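ECL CdiI (Enterobacter cloacae subsp. cloacae, PDB 4NTQ) serves as the immunity protein of a contact-dependent growth inhibition system, paired in complex with the CdiA-CT toxin, an RNase that attacks ribosomal RNA. Local coordinates at residues Lys59-Leu64 with Val81-Asp86. Numbering follows the deposited sequence. Where two conformers were deposited one is given.
Sequences KTHSAL and VLYFED
K59, the first residue beyond helix 41-58, has positive phi (54°), and its aliphatic chain crosses F84 at about a right angle, CD 4.0 Å from F84 CB. T60 O then accepts a nearly straight hydrogen bond from F84 N (3.1 Å, 176° at the hydrogen), which lies in the carbonyl plane; a water bonded to T60 O and F84 O links the two segments just ahead of the first strand residue, H61. H61, in a non-hydrogen-bonded antiparallel pair with Y83, has CG in the crowded position between backbone N and carbonyl carbon. Its CB rests 3.8 Å from Y83 CD1, the H61 and Y83 ring planes meet obliquely at 66°, and NE2 is hydrogen-bonded to N110 O. S62 and L82 form the hydrogen-bonded pair: S62 N donates to L82 O (2.9 Å) within the carbonyl plane, whereas L82 N donates to S62 O from above that carbonyl's plane. S62 OG lies in plane at the F84 ring edge, 3.7 Å from CE2, and is hydrogen-bonded to S51 O of helix 41-58. A63 and V81 pair on the H61-Y83 face; L64 CD1 touches L82 CD1. In this four-stranded antiparallel sheet, strand 61-65 is outermost within the chain, strand 88-97 flanks 76-85, and helices 41-58 and 133-144 pack over L82 and F84.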
loop_
_atom_site.group_PDB
_atom_site.type_symbol
_atom_site.label_atom_id
_atom_site.label_comp_id
_atom_site.label_asym_id
_atom_site.label_seq_id
_atom_site.Cartn_x
_atom_site.Cartn_y
_atom_site.Cartn_z
ATOM N N LYS B 59 20.545 -1.652 -6.842
ATOM C CA LYS B 59 20.411 -0.842 -5.632
ATOM C C LYS B 59 19.623 0.458 -5.847
ATOM O O LYS B 59 19.997 1.519 -5.350
ATOM C CB LYS B 59 21.791 -0.563 -5.031
ATOM C CG LYS B 59 22.542 -1.828 -4.610
ATOM C CD LYS B 59 21.829 -2.539 -3.461
ATOM C CE LYS B 59 22.580 -3.781 -2.999
ATOM N NZ LYS B 59 22.254 -4.983 -3.806
ATOM N N THR B 60 18.530 0.362 -6.596
ATOM C CA THR B 60 17.635 1.499 -6.787
ATOM C C THR B 60 16.430 1.365 -5.858
ATOM O O THR B 60 16.506 1.711 -4.682
ATOM C CB THR B 60 17.179 1.586 -8.239
ATOM O OG1 THR B 60 16.699 0.298 -8.655
ATOM C CG2 THR B 60 18.360 1.997 -9.130
ATOM N N HIS B 61 15.332 0.815 -6.365
ATOM C CA HIS B 61 14.167 0.578 -5.530
ATOM C C HIS B 61 13.420 -0.682 -5.916
ATOM O O HIS B 61 13.571 -1.186 -7.025
ATOM C CB HIS B 61 13.212 1.775 -5.557
ATOM C CG HIS B 61 12.823 2.214 -6.937
ATOM N ND1 HIS B 61 13.428 3.280 -7.580
ATOM C CD2 HIS B 61 11.889 1.736 -7.794
ATOM C CE1 HIS B 61 12.881 3.435 -8.772
ATOM N NE2 HIS B 61 11.949 2.513 -8.930
ATOM N N SER B 62 12.610 -1.185 -4.986
ATOM C CA SER B 62 11.749 -2.346 -5.221
ATOM C C SER B 62 10.340 -2.064 -4.727
ATOM O O SER B 62 10.107 -1.915 -3.521
ATOM C CB SER B 62 12.289 -3.576 -4.491
ATOM O OG SER B 62 13.380 -4.129 -5.203
ATOM N N ALA B 63 9.400 -1.974 -5.652
ATOM C CA ALA B 63 8.023 -1.743 -5.261
ATOM C C ALA B 63 7.334 -3.070 -5.075
ATOM O O ALA B 63 7.327 -3.893 -6.005
ATOM C CB ALA B 63 7.313 -0.931 -6.308
ATOM N N LEU B 64 6.769 -3.268 -3.877
ATOM C CA LEU B 64 6.027 -4.482 -3.529
ATOM C C LEU B 64 4.539 -4.178 -3.464
ATOM O O LEU B 64 4.080 -3.571 -2.496
ATOM C CB LEU B 64 6.446 -4.994 -2.144
ATOM C CG LEU B 64 7.933 -5.209 -1.882
ATOM C CD1 LEU B 64 8.179 -5.659 -0.444
ATOM C CD2 LEU B 64 8.495 -6.218 -2.843
ATOM N N VAL B 81 7.365 0.394 -0.791
ATOM C CA VAL B 81 8.476 0.702 -1.675
ATOM C C VAL B 81 9.794 0.717 -0.923
ATOM O O VAL B 81 9.929 1.418 0.085
ATOM C CB VAL B 81 8.260 2.076 -2.329
ATOM C CG1 VAL B 81 9.487 2.498 -3.101
ATOM C CG2 VAL B 81 7.029 2.041 -3.229
ATOM N N LEU B 82 10.761 -0.058 -1.410
ATOM C CA LEU B 82 12.053 -0.200 -0.738
ATOM C C LEU B 82 13.095 0.602 -1.500
ATOM O O LEU B 82 13.222 0.465 -2.715
ATOM C CB LEU B 82 12.475 -1.670 -0.679
ATOM C CG LEU B 82 11.840 -2.576 0.384
ATOM C CD1 LEU B 82 10.320 -2.555 0.365
ATOM C CD2 LEU B 82 12.336 -3.986 0.213
ATOM N N TYR B 83 13.828 1.459 -0.796
ATOM C CA TYR B 83 14.878 2.224 -1.435
ATOM C C TYR B 83 16.195 1.778 -0.843
ATOM O O TYR B 83 16.347 1.764 0.367
ATOM C CB TYR B 83 14.685 3.721 -1.192
ATOM C CG TYR B 83 13.544 4.377 -1.940
ATOM C CD1 TYR B 83 13.678 4.723 -3.285
ATOM C CD2 TYR B 83 12.349 4.706 -1.290
ATOM C CE1 TYR B 83 12.650 5.349 -3.971
ATOM C CE2 TYR B 83 11.291 5.346 -1.977
ATOM C CZ TYR B 83 11.458 5.653 -3.316
ATOM O OH TYR B 83 10.449 6.270 -4.007
ATOM N N PHE B 84 17.142 1.409 -1.686
ATOM C CA PHE B 84 18.421 0.894 -1.204
ATOM C C PHE B 84 19.528 1.942 -1.143
ATOM O O PHE B 84 19.834 2.587 -2.146
ATOM C CB PHE B 84 18.861 -0.273 -2.070
ATOM C CG PHE B 84 17.843 -1.360 -2.151
ATOM C CD1 PHE B 84 17.701 -2.263 -1.103
ATOM C CD2 PHE B 84 17.015 -1.477 -3.257
ATOM C CE1 PHE B 84 16.756 -3.277 -1.153
ATOM C CE2 PHE B 84 16.048 -2.490 -3.321
ATOM C CZ PHE B 84 15.924 -3.396 -2.260
ATOM N N GLU B 85 20.108 2.125 0.044
ATOM C CA GLU B 85 21.290 2.972 0.207
ATOM C C GLU B 85 22.305 2.284 1.094
ATOM O O GLU B 85 22.130 2.216 2.321
ATOM C CB GLU B 85 20.925 4.324 0.799
ATOM C CG GLU B 85 20.182 5.204 -0.168
ATOM C CD GLU B 85 19.856 6.557 0.418
ATOM O OE1 GLU B 85 20.710 7.136 1.142
ATOM O OE2 GLU B 85 18.742 7.036 0.149
ATOM N N ASP B 86 23.359 1.782 0.456
ATOM C CA ASP B 86 24.358 0.950 1.115
ATOM C C ASP B 86 23.752 -0.280 1.821
ATOM O O ASP B 86 23.142 -1.113 1.147
ATOM C CB ASP B 86 25.240 1.806 2.014
ATOM C CG ASP B 86 25.875 2.963 1.257
ATOM O OD1 ASP B 86 26.076 4.044 1.858
ATOM O OD2 ASP B 86 26.148 2.786 0.050
HETATM O O HOH W 1 18.087 3.591 -4.228
#